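Local coordinates for putative S41 protease (Bacteroides fragilis NCTC 9343, PDB 3K50), which is probably a serine peptidase of family S41, cleaving peptide bonds, although its substrate and physiological role are not established, at residues D16-S21 with F342-V347. Sequence-based numbering, arbitrary orientation. Where two conformers were deposited one is given.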
loop_
_atom_site.group_PDB
_atom_site.type_symbol
_atom_site.label_atom_id
_atom_site.label_comp_id
_atom_site.label_asym_id
_atom_site.label_seq_id
_atom_site.Cartn_x
_atom_site.Cartn_y
_atom_site.Cartn_z
ATOM N N ASP A 16 -23.616 -25.843 -6.282
ATOM C CA ASP A 16 -24.505 -24.913 -5.561
ATOM C C ASP A 16 -23.782 -24.074 -4.474
ATOM O O ASP A 16 -24.359 -23.097 -3.964
ATOM C CB ASP A 16 -25.681 -25.680 -4.952
ATOM N N ILE A 17 -22.542 -24.445 -4.115
ATOM C CA ILE A 17 -21.727 -23.674 -3.160
ATOM C C ILE A 17 -21.284 -22.376 -3.844
ATOM O O ILE A 17 -20.682 -22.421 -4.908
ATOM C CB ILE A 17 -20.486 -24.466 -2.678
ATOM C CG1 ILE A 17 -20.937 -25.687 -1.838
ATOM C CG2 ILE A 17 -19.535 -23.554 -1.900
ATOM C CD1 ILE A 17 -19.820 -26.652 -1.420
ATOM N N TRP A 18 -21.589 -21.236 -3.227
ATOM C CA TRP A 18 -21.345 -19.940 -3.839
ATOM C C TRP A 18 -19.921 -19.676 -4.365
ATOM O O TRP A 18 -19.732 -19.187 -5.496
ATOM C CB TRP A 18 -21.683 -18.855 -2.814
ATOM C CG TRP A 18 -21.552 -17.439 -3.316
ATOM C CD1 TRP A 18 -22.464 -16.757 -4.050
ATOM C CD2 TRP A 18 -20.453 -16.521 -3.085
ATOM N NE1 TRP A 18 -22.000 -15.476 -4.322
ATOM C CE2 TRP A 18 -20.778 -15.309 -3.726
ATOM C CE3 TRP A 18 -19.226 -16.621 -2.430
ATOM C CZ2 TRP A 18 -19.945 -14.211 -3.699
ATOM C CZ3 TRP A 18 -18.403 -15.509 -2.392
ATOM C CH2 TRP A 18 -18.761 -14.328 -3.032
ATOM N N ILE A 19 -18.925 -19.955 -3.527
ATOM C CA ILE A 19 -17.542 -19.619 -3.841
ATOM C C ILE A 19 -17.101 -20.387 -5.101
ATOM O O ILE A 19 -16.452 -19.841 -5.954
ATOM C CB ILE A 19 -16.602 -19.782 -2.592
ATOM C CG1 ILE A 19 -15.212 -19.250 -2.902
ATOM C CG2 ILE A 19 -16.543 -21.236 -2.160
ATOM C CD1 ILE A 19 -14.340 -19.060 -1.701
ATOM N N ASP A 20 -17.555 -21.623 -5.249
ATOM C CA ASP A 20 -17.225 -22.410 -6.436
ATOM C C ASP A 20 -17.892 -21.821 -7.676
ATOM O O ASP A 20 -17.275 -21.674 -8.714
ATOM C CB ASP A 20 -17.725 -23.847 -6.300
ATOM C CG ASP A 20 -17.396 -24.692 -7.529
ATOM O OD1 ASP A 20 -16.231 -25.075 -7.686
ATOM O OD2 ASP A 20 -18.307 -24.986 -8.325
ATOM N N SER A 21 -19.112 -21.329 -7.499
ATOM C CA SER A 21 -19.878 -20.752 -8.591
ATOM C C SER A 21 -19.370 -19.383 -8.999
ATOM O O SER A 21 -19.083 -19.211 -10.161
ATOM C CB SER A 21 -21.369 -20.720 -8.250
ATOM O OG SER A 21 -21.583 -20.021 -7.049
ATOM N N PHE A 342 -18.398 -12.681 4.224
ATOM C CA PHE A 342 -16.999 -12.545 3.870
ATOM C C PHE A 342 -16.963 -11.987 2.460
ATOM O O PHE A 342 -17.968 -11.965 1.754
ATOM C CB PHE A 342 -16.219 -13.854 3.971
ATOM C CG PHE A 342 -16.616 -14.913 2.966
ATOM C CD1 PHE A 342 -15.999 -14.990 1.728
ATOM C CD2 PHE A 342 -17.535 -15.882 3.309
ATOM C CE1 PHE A 342 -16.310 -16.017 0.839
ATOM C CE2 PHE A 342 -17.872 -16.902 2.439
ATOM C CZ PHE A 342 -17.263 -16.978 1.198
ATOM N N ILE A 343 -15.797 -11.505 2.096
ATOM C CA ILE A 343 -15.531 -10.932 0.782
ATOM C C ILE A 343 -14.454 -11.784 0.124
ATOM O O ILE A 343 -13.413 -12.063 0.762
ATOM C CB ILE A 343 -14.963 -9.515 0.867
ATOM C CG1 ILE A 343 -15.913 -8.554 1.608
ATOM C CG2 ILE A 343 -14.634 -8.981 -0.566
ATOM C CD1 ILE A 343 -15.243 -7.271 2.022
ATOM N N LEU A 344 -14.746 -12.197 -1.114
ATOM C CA LEU A 344 -13.820 -12.909 -2.012
ATOM C C LEU A 344 -13.224 -11.868 -2.940
ATOM O O LEU A 344 -13.950 -11.300 -3.755
ATOM C CB LEU A 344 -14.541 -13.937 -2.861
ATOM C CG LEU A 344 -13.756 -14.624 -4.012
ATOM C CD1 LEU A 344 -12.454 -15.235 -3.448
ATOM C CD2 LEU A 344 -14.585 -15.704 -4.712
ATOM N N ASN A 345 -11.944 -11.540 -2.727
ATOM C CA ASN A 345 -11.193 -10.638 -3.588
ATOM C C ASN A 345 -10.574 -11.558 -4.636
ATOM O O ASN A 345 -9.606 -12.262 -4.356
ATOM C CB ASN A 345 -10.159 -9.858 -2.806
ATOM C CG ASN A 345 -10.795 -8.757 -1.938
ATOM O OD1 ASN A 345 -10.806 -8.828 -0.702
ATOM N ND2 ASN A 345 -11.379 -7.783 -2.593
ATOM N N LEU A 346 -11.229 -11.630 -5.797
ATOM C CA LEU A 346 -10.864 -12.577 -6.856
ATOM C C LEU A 346 -10.144 -11.985 -8.066
ATOM O O LEU A 346 -10.531 -10.928 -8.537
ATOM C CB LEU A 346 -12.144 -13.235 -7.317
ATOM C CG LEU A 346 -12.082 -14.357 -8.370
ATOM C CD1 LEU A 346 -11.478 -15.591 -7.758
ATOM C CD2 LEU A 346 -13.557 -14.632 -8.857
ATOM N N VAL A 347 -9.095 -12.645 -8.559
ATOM C CA VAL A 347 -8.449 -12.209 -9.802
ATOM C C VAL A 347 -9.494 -12.295 -10.918
ATOM O O VAL A 347 -10.029 -13.373 -11.197
ATOM C CB VAL A 347 -7.216 -13.072 -10.178
ATOM C CG1 VAL A 347 -6.658 -12.681 -11.546
ATOM C CG2 VAL A 347 -6.149 -12.953 -9.146
#
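W18 and F342 pass one another with their side chains running in opposite senses, and the outer carbons of their six-membered rings make the nearest approach, W18 CZ3 lying 3.9 Å from F342 CE1. The ring planes are inclined at 80° with centroids 5.8 Å apart, an oblique pairing. The same indole carbon also rests against the root of L344, with W18 CZ3 4.2 Å from L344 CB, and so touches two residues of the strand. One helix position further on, the side chains of I19 and L344 lie roughly perpendicular, I19 CG1 packing 4.0 Å from L344 CD2. The methyl I19 CD1 approaches the F342 ring obliquely, 4.4 Å from F342 CE1. No hydrogen bond links the segments; the contact is wholly apolar.

In F342, chi1 of 67° sets CG between the backbone N and the carbonyl carbon. The far end of the ring comes nearer the helix than the direction of its CB would suggest. On the helix side, I17 occupies the N-cap position, directly before the first turn.

Further out, H337 meets the W18 ring edge-to-face and also touches the F342 ring, while F48 and L49 of helix 45-52 pack on I19 and L344 respectively. The start of helix 18-26 is thereby laid by hydrophobic packing against strand 342-352 of an antiparallel sheet, a helix-on-sheet contact joining the S41 N-terminal region to a strand from the peptidase family region.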